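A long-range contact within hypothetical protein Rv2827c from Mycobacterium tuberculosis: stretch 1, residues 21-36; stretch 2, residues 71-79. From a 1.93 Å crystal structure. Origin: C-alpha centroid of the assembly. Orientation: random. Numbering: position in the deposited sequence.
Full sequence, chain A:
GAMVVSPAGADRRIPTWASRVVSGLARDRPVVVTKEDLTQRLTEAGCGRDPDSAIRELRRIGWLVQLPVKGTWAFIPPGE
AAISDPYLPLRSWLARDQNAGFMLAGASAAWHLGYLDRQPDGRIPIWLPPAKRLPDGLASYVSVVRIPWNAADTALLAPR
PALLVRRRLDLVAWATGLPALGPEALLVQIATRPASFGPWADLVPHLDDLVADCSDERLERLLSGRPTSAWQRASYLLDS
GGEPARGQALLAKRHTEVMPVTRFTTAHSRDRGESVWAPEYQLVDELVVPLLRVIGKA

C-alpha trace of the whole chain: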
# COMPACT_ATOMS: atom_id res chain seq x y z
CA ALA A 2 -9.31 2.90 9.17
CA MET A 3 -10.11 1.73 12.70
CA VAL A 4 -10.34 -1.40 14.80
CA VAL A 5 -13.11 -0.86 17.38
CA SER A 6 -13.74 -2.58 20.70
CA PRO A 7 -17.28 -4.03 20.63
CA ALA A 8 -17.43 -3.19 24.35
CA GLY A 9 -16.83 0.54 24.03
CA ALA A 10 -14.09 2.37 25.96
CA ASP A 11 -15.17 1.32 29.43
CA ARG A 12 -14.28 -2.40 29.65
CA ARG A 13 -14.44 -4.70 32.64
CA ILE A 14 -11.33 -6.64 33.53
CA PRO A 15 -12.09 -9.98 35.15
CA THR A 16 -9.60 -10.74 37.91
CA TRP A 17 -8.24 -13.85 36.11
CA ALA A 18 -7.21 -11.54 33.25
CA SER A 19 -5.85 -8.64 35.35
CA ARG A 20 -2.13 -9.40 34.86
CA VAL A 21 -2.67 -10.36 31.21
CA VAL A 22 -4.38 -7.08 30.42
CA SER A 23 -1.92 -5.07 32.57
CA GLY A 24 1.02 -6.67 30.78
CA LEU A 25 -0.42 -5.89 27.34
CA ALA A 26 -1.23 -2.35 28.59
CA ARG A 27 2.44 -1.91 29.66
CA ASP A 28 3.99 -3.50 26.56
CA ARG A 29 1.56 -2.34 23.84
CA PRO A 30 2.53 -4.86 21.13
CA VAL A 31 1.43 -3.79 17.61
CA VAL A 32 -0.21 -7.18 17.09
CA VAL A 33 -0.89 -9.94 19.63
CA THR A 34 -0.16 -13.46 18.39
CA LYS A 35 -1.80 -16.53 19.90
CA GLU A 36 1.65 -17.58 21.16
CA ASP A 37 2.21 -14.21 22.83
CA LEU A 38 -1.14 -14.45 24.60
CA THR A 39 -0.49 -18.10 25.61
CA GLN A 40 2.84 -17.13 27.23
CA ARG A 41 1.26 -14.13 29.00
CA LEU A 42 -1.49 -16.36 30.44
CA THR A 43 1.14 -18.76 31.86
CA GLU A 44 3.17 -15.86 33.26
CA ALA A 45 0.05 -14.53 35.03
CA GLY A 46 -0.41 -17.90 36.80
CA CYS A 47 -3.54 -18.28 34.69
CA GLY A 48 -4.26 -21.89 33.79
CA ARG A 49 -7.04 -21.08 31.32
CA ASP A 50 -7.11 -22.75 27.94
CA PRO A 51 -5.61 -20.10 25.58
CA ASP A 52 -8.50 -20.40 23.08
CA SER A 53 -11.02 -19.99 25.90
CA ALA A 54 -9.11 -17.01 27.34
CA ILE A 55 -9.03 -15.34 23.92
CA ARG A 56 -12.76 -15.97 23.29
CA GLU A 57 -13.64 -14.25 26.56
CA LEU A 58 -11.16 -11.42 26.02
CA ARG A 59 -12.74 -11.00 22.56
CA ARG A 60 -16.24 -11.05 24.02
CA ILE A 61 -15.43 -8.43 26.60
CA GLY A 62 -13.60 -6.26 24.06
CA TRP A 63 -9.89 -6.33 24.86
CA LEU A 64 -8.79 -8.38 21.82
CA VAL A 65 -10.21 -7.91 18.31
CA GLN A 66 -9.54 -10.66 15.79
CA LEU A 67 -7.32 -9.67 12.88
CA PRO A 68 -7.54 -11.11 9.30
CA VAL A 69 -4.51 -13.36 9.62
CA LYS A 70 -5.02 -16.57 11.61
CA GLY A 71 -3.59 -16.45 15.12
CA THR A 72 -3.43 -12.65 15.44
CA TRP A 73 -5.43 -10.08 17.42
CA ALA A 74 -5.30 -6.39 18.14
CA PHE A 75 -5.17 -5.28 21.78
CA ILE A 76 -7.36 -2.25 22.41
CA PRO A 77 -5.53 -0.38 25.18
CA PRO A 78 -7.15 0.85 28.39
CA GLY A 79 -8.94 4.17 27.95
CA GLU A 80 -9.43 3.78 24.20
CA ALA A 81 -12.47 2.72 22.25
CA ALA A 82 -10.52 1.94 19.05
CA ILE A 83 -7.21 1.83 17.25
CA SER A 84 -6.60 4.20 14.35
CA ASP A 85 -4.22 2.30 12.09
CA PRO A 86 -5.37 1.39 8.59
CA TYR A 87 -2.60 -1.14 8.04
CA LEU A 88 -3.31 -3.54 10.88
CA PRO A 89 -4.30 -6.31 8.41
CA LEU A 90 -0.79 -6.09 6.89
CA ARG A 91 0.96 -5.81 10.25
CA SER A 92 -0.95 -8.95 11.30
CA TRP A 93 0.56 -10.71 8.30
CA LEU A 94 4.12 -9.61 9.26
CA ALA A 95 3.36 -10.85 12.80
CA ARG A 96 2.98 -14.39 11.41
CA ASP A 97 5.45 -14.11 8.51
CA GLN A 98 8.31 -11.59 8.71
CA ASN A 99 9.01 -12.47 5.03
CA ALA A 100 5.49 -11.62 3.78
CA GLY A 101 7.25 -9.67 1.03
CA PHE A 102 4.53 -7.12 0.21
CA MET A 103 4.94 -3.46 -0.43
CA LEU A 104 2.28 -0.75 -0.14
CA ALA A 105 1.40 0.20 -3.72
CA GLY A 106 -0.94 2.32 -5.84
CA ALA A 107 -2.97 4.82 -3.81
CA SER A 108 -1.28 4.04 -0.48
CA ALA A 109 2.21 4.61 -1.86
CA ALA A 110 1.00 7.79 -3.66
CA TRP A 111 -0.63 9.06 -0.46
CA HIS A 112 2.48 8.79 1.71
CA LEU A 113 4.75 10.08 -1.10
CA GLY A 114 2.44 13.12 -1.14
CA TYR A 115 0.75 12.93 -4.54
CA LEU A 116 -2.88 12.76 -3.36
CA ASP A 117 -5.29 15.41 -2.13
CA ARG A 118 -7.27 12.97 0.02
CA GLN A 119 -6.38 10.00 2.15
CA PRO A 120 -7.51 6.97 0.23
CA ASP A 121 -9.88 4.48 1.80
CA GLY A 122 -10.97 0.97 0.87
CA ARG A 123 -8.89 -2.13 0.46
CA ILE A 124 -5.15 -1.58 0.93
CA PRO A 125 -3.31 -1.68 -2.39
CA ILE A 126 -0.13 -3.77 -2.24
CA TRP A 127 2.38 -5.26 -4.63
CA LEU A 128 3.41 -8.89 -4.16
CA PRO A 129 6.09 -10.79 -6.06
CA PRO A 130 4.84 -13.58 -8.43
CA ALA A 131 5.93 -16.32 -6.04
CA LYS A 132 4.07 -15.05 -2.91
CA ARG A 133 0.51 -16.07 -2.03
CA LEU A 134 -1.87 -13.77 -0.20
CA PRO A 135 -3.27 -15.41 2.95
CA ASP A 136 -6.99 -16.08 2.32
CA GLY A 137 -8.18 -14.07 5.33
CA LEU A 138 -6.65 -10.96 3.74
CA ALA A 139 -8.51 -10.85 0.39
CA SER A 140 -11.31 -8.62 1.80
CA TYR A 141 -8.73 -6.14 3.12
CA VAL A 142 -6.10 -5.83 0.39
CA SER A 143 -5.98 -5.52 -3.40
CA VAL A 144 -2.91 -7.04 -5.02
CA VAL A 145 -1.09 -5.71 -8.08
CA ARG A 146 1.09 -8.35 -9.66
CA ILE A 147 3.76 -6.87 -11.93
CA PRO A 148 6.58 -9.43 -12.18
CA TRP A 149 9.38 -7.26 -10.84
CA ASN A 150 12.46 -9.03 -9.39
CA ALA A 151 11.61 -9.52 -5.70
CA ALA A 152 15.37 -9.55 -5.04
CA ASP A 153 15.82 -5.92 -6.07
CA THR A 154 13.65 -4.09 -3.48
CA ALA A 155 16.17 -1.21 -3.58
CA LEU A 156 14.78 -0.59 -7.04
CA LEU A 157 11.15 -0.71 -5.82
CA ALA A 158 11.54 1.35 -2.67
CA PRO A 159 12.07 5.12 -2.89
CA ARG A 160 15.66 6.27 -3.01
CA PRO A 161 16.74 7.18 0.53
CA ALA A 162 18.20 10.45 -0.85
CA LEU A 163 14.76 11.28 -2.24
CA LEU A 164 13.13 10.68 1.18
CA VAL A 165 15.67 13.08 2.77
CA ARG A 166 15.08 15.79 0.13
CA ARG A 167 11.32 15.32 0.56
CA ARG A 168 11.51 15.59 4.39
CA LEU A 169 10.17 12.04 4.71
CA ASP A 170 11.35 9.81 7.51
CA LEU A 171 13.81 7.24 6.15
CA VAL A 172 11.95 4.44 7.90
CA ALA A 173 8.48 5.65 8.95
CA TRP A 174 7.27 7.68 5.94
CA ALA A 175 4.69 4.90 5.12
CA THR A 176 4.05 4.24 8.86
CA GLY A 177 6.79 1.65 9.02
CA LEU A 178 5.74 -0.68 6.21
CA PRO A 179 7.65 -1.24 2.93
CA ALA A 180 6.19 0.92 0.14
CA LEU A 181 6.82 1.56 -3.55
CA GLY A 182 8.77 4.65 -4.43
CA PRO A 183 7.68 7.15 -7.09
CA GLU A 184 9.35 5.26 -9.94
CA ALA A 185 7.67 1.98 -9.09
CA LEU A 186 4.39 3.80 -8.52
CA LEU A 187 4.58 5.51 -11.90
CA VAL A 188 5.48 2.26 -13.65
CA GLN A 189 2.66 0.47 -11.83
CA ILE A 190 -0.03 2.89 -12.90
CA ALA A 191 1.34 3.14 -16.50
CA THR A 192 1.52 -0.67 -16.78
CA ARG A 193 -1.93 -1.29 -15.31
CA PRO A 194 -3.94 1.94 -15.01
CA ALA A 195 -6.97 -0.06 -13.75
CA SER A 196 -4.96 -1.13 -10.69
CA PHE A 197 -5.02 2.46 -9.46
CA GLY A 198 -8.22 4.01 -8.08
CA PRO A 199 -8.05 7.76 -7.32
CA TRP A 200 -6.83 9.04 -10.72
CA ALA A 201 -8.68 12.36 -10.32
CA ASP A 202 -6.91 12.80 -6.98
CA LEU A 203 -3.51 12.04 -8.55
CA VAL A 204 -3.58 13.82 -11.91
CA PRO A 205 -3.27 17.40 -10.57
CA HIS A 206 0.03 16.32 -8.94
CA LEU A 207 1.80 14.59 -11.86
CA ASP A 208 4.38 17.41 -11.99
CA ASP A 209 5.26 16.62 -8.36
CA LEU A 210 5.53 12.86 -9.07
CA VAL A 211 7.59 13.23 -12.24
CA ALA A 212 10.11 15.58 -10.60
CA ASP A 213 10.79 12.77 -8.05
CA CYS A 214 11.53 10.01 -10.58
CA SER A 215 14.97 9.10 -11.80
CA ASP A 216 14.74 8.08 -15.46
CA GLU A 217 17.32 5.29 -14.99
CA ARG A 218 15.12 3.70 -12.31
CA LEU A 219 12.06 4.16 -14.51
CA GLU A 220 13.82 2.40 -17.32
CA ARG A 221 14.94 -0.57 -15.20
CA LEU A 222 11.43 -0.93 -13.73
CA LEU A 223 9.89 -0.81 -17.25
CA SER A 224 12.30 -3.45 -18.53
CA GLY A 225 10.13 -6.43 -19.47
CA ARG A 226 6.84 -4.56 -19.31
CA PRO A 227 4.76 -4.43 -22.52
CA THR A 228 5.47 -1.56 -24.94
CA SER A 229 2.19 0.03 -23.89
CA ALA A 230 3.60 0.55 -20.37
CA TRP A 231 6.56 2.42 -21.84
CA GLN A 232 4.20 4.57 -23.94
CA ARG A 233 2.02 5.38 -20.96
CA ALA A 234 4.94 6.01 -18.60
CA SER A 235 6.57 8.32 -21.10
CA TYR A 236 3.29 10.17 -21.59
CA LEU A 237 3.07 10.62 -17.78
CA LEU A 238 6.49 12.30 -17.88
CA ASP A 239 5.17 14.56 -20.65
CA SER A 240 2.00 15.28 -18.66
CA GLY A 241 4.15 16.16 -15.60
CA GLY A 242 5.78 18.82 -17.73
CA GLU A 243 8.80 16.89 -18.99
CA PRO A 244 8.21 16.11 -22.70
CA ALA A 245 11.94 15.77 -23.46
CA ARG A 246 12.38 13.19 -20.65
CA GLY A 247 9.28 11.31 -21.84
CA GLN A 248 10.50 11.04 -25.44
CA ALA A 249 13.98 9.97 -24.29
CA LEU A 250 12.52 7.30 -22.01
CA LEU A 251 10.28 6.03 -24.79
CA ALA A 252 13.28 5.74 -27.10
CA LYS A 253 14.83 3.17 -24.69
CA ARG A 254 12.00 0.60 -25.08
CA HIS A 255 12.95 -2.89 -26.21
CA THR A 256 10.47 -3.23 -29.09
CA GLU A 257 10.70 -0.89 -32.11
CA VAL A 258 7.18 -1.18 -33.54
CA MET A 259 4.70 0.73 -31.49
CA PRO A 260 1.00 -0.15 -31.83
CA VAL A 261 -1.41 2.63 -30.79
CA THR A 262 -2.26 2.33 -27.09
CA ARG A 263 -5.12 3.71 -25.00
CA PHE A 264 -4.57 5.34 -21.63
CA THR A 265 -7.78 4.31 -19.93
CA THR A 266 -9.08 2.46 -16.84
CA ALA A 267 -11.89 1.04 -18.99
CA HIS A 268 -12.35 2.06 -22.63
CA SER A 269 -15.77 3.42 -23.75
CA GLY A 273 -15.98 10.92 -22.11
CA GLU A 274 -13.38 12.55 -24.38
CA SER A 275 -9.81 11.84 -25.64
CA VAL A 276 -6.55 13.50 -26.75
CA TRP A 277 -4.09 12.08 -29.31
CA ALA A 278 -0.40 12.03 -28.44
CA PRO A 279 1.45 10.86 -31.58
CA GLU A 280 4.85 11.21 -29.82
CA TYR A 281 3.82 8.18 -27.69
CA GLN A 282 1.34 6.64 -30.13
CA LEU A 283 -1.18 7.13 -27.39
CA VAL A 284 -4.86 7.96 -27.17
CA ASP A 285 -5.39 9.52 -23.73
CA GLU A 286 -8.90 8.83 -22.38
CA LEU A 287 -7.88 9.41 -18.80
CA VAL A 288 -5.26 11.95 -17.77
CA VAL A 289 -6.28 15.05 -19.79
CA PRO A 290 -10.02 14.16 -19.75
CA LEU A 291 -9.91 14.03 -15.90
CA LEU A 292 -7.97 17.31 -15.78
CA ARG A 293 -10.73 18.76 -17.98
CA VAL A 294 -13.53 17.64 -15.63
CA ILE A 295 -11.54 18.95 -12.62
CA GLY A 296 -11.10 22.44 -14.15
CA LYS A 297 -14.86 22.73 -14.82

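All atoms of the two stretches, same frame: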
# COMPACT_ATOMS: atom_id res chain seq x y z
N VAL A 21 -2.78 -10.23 32.66
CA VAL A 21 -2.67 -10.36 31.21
C VAL A 21 -2.95 -9.01 30.56
O VAL A 21 -2.16 -8.53 29.72
CB VAL A 21 -3.63 -11.41 30.66
CG1 VAL A 21 -3.45 -11.55 29.16
CG2 VAL A 21 -3.38 -12.75 31.32
N VAL A 22 -4.04 -8.38 30.97
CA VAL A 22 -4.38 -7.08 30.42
C VAL A 22 -3.35 -6.04 30.82
O VAL A 22 -2.93 -5.22 29.99
CB VAL A 22 -5.82 -6.67 30.83
CG1 VAL A 22 -6.13 -5.24 30.39
CG2 VAL A 22 -6.83 -7.67 30.22
N SER A 23 -2.91 -6.05 32.09
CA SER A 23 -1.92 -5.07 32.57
C SER A 23 -0.60 -5.20 31.83
O SER A 23 0.06 -4.20 31.52
CB SER A 23 -1.71 -5.18 34.09
OG SER A 23 -2.78 -4.55 34.78
N GLY A 24 -0.22 -6.43 31.52
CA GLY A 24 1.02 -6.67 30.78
C GLY A 24 0.96 -6.17 29.35
O GLY A 24 1.96 -5.63 28.83
N LEU A 25 -0.16 -6.42 28.68
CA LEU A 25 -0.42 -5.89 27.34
C LEU A 25 -0.51 -4.36 27.37
O LEU A 25 -0.00 -3.68 26.49
CB LEU A 25 -1.70 -6.50 26.76
CG LEU A 25 -1.55 -7.96 26.29
CD1 LEU A 25 -2.94 -8.62 26.04
CD2 LEU A 25 -0.69 -8.06 25.08
N ALA A 26 -1.15 -3.82 28.42
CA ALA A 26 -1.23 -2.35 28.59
C ALA A 26 0.18 -1.72 28.77
O ALA A 26 0.44 -0.61 28.26
CB ALA A 26 -2.10 -2.03 29.77
N ARG A 27 1.07 -2.40 29.48
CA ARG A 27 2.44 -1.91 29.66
C ARG A 27 3.26 -2.01 28.36
O ARG A 27 4.02 -1.10 28.00
CB ARG A 27 3.18 -2.67 30.79
CG ARG A 27 2.94 -2.14 32.21
CD ARG A 27 3.90 -2.78 33.23
NE ARG A 27 4.01 -4.23 33.04
CZ ARG A 27 3.24 -5.13 33.63
NH1 ARG A 27 2.29 -4.74 34.49
NH2 ARG A 27 3.42 -6.43 33.35
N ASP A 28 3.11 -3.15 27.68
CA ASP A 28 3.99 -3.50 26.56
C ASP A 28 3.51 -2.98 25.21
O ASP A 28 4.32 -2.72 24.30
CB ASP A 28 4.16 -5.03 26.49
CG ASP A 28 4.89 -5.59 27.70
OD1 ASP A 28 5.47 -4.79 28.46
OD2 ASP A 28 4.89 -6.83 27.86
N ARG A 29 2.19 -2.87 25.07
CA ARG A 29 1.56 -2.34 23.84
C ARG A 29 2.17 -2.96 22.57
O ARG A 29 2.74 -2.22 21.75
CB ARG A 29 1.67 -0.81 23.75
CG ARG A 29 1.18 0.02 24.97
CD ARG A 29 -0.30 0.19 24.91
NE ARG A 29 -0.92 0.76 26.12
CZ ARG A 29 -1.62 1.89 26.11
NH1 ARG A 29 -1.78 2.56 24.97
NH2 ARG A 29 -2.20 2.33 27.22
N PRO A 30 2.07 -4.31 22.41
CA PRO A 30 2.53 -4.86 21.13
C PRO A 30 1.65 -4.40 19.96
O PRO A 30 0.43 -4.22 20.13
CB PRO A 30 2.35 -6.37 21.32
CG PRO A 30 1.30 -6.50 22.36
CD PRO A 30 1.54 -5.36 23.30
N VAL A 31 2.23 -4.24 18.77
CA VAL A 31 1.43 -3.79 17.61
C VAL A 31 0.33 -4.80 17.33
O VAL A 31 -0.82 -4.42 17.12
CB VAL A 31 2.25 -3.68 16.32
CG1 VAL A 31 1.39 -3.00 15.24
CG2 VAL A 31 3.53 -2.86 16.56
N VAL A 32 0.70 -6.08 17.35
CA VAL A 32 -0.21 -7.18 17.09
C VAL A 32 0.06 -8.21 18.18
O VAL A 32 1.21 -8.39 18.58
CB VAL A 32 0.14 -7.83 15.74
CG1 VAL A 32 -0.57 -9.15 15.58
CG2 VAL A 32 -0.18 -6.89 14.57
N VAL A 33 -1.00 -8.86 18.67
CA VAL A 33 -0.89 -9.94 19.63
C VAL A 33 -1.05 -11.27 18.92
O VAL A 33 -2.11 -11.54 18.38
CB VAL A 33 -2.02 -9.83 20.72
CG1 VAL A 33 -1.90 -10.96 21.73
CG2 VAL A 33 -1.93 -8.48 21.46
N THR A 34 -0.03 -12.12 18.95
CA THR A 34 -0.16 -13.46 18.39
C THR A 34 -0.75 -14.40 19.43
O THR A 34 -0.69 -14.12 20.64
CB THR A 34 1.19 -14.02 17.88
OG1 THR A 34 2.06 -14.26 18.98
CG2 THR A 34 1.86 -13.03 16.95
N LYS A 35 -1.30 -15.53 18.99
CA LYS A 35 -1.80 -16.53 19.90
C LYS A 35 -0.71 -17.02 20.87
O LYS A 35 -0.99 -17.26 22.05
CB LYS A 35 -2.42 -17.72 19.15
CG LYS A 35 -3.00 -18.73 20.13
CD LYS A 35 -3.84 -19.76 19.44
CE LYS A 35 -4.30 -20.79 20.43
NZ LYS A 35 -5.01 -21.84 19.65
N GLU A 36 0.52 -17.11 20.37
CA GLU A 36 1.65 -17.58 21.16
C GLU A 36 2.02 -16.58 22.23
O GLU A 36 2.41 -16.97 23.34
CB GLU A 36 2.86 -17.81 20.25
CG GLU A 36 2.71 -18.96 19.23
CD GLU A 36 2.05 -18.53 17.90
OE1 GLU A 36 1.45 -17.44 17.80
OE2 GLU A 36 2.14 -19.30 16.92
N GLY A 71 -4.48 -16.41 13.96
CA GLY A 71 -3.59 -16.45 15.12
C GLY A 71 -3.08 -15.09 15.52
O GLY A 71 -2.06 -14.99 16.20
N THR A 72 -3.78 -14.03 15.10
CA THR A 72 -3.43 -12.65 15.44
C THR A 72 -4.66 -11.86 15.92
O THR A 72 -5.79 -12.10 15.45
CB THR A 72 -2.80 -11.90 14.24
OG1 THR A 72 -3.76 -11.77 13.20
CG2 THR A 72 -1.59 -12.65 13.72
N TRP A 73 -4.41 -10.92 16.83
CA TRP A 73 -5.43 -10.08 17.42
C TRP A 73 -4.83 -8.71 17.62
O TRP A 73 -3.61 -8.58 17.74
CB TRP A 73 -5.88 -10.62 18.79
CG TRP A 73 -6.66 -11.85 18.66
CD1 TRP A 73 -8.03 -11.96 18.60
CD2 TRP A 73 -6.15 -13.16 18.53
NE1 TRP A 73 -8.39 -13.28 18.43
CE2 TRP A 73 -7.25 -14.04 18.37
CE3 TRP A 73 -4.85 -13.69 18.53
CZ2 TRP A 73 -7.10 -15.43 18.24
CZ3 TRP A 73 -4.70 -15.07 18.37
CH2 TRP A 73 -5.82 -15.92 18.23
N ALA A 74 -5.69 -7.70 17.68
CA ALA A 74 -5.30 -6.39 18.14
C ALA A 74 -5.75 -6.20 19.59
O ALA A 74 -6.89 -6.53 19.95
CB ALA A 74 -5.94 -5.28 17.24
N PHE A 75 -4.84 -5.68 20.41
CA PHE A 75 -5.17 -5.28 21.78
C PHE A 75 -5.67 -3.84 21.74
O PHE A 75 -5.01 -2.98 21.20
CB PHE A 75 -3.92 -5.39 22.67
CG PHE A 75 -4.12 -4.92 24.09
CD1 PHE A 75 -5.02 -5.57 24.94
CD2 PHE A 75 -3.43 -3.81 24.57
CE1 PHE A 75 -5.21 -5.14 26.24
CE2 PHE A 75 -3.59 -3.38 25.87
CZ PHE A 75 -4.49 -4.06 26.72
N ILE A 76 -6.85 -3.60 22.31
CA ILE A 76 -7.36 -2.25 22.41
C ILE A 76 -6.97 -1.79 23.82
O ILE A 76 -7.42 -2.38 24.80
CB ILE A 76 -8.90 -2.18 22.20
CG1 ILE A 76 -9.38 -3.14 21.08
CG2 ILE A 76 -9.37 -0.72 22.00
CD1 ILE A 76 -8.75 -2.90 19.68
N PRO A 77 -6.11 -0.76 23.92
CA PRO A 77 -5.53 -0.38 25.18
C PRO A 77 -6.52 0.29 26.12
O PRO A 77 -7.48 0.91 25.66
CB PRO A 77 -4.41 0.59 24.78
CG PRO A 77 -4.72 1.02 23.39
CD PRO A 77 -5.61 0.03 22.78
N PRO A 78 -6.26 0.20 27.43
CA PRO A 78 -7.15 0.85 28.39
C PRO A 78 -7.36 2.32 28.04
O PRO A 78 -6.41 3.00 27.65
CB PRO A 78 -6.39 0.73 29.70
CG PRO A 78 -5.61 -0.55 29.52
CD PRO A 78 -5.14 -0.48 28.11
N GLY A 79 -8.59 2.78 28.19
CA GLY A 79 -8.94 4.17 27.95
C GLY A 79 -9.22 4.52 26.50
O GLY A 79 -9.51 5.67 26.19
O HOH W 1 -2.13 -5.09 19.43

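What joins the two backbones? A short antiparallel pairing does, centred on V33 and W73, which exchange two hydrogen bonds: V33 N to W73 O and W73 N to V33 O, both 2.8 Å. Two residues along, K35 N donates to G71 O at 2.9 Å, so a backbone bond still links the stretches where the next helix begins. Between these bonds T34 and T72 face each other as a non-hydrogen-bonded pair, with a CA-H...O contact from T34 CA to G71 O at 3.3 Å. G71 has phi 87° and psi 20°, where a CB would be jammed against the preceding carbonyl oxygen; glycine avoids this.

How does F75 meet the helix? Its CB points toward stretch 1, and with chi1 at 176° (t) and chi2 at 63° the ring reaches the last turns of helix 21-28. L25 CB, directed toward stretch 2 by the helix backbone, lies 3.6 Å from the centroid of the F75 ring, only 5° off the normal, a CH-pi contact over the face. V22 CG1 and A26 CB lie 4.2 and 4.4 Å from F75 CZ, and the ring also lies close to the helix backbone, A26 N 3.6 Å from F75 CE2. At the other end of the side chain, V33 CG2 packs 3.9 Å from F75 CB. A flat, apolar residue suits this buried site, and F75 has the largest area covered by the other stretch. A water accepts from F75 N at 2.9 Å and donates to P30 O at 2.8 Å.

Why does W73 lie beside the strand pairing? Its side chain leaves the sheet on the same face as that of V33, with V33 CB 4.4 Å from W73 CB. Chi1 at -71° (m) and chi2 at -94° then carry the indole along stretch 1, with its edge against the backbone: W73 CZ3 is 3.5 Å from K35 N and 3.6 Å from K35 CB. K35 CB borders the ring, and the extended chain beyond it, all four chi angles t, leads its end away to a hydrogen bond elsewhere in the structure.

How does exposed R29 take part? It leaves the helix with positive phi, and its side chain, chi1 and chi2 both m, folds back so that R29 NE donates to A26 O at 2.9 Å. This anchor holds the guanidinium with one face over P77, R29 NH1 lying 3.3 Å from P77 CB. Nearby, A26 CB meets P78 CD at 3.8 Å, extending the apolar packing to the prolines.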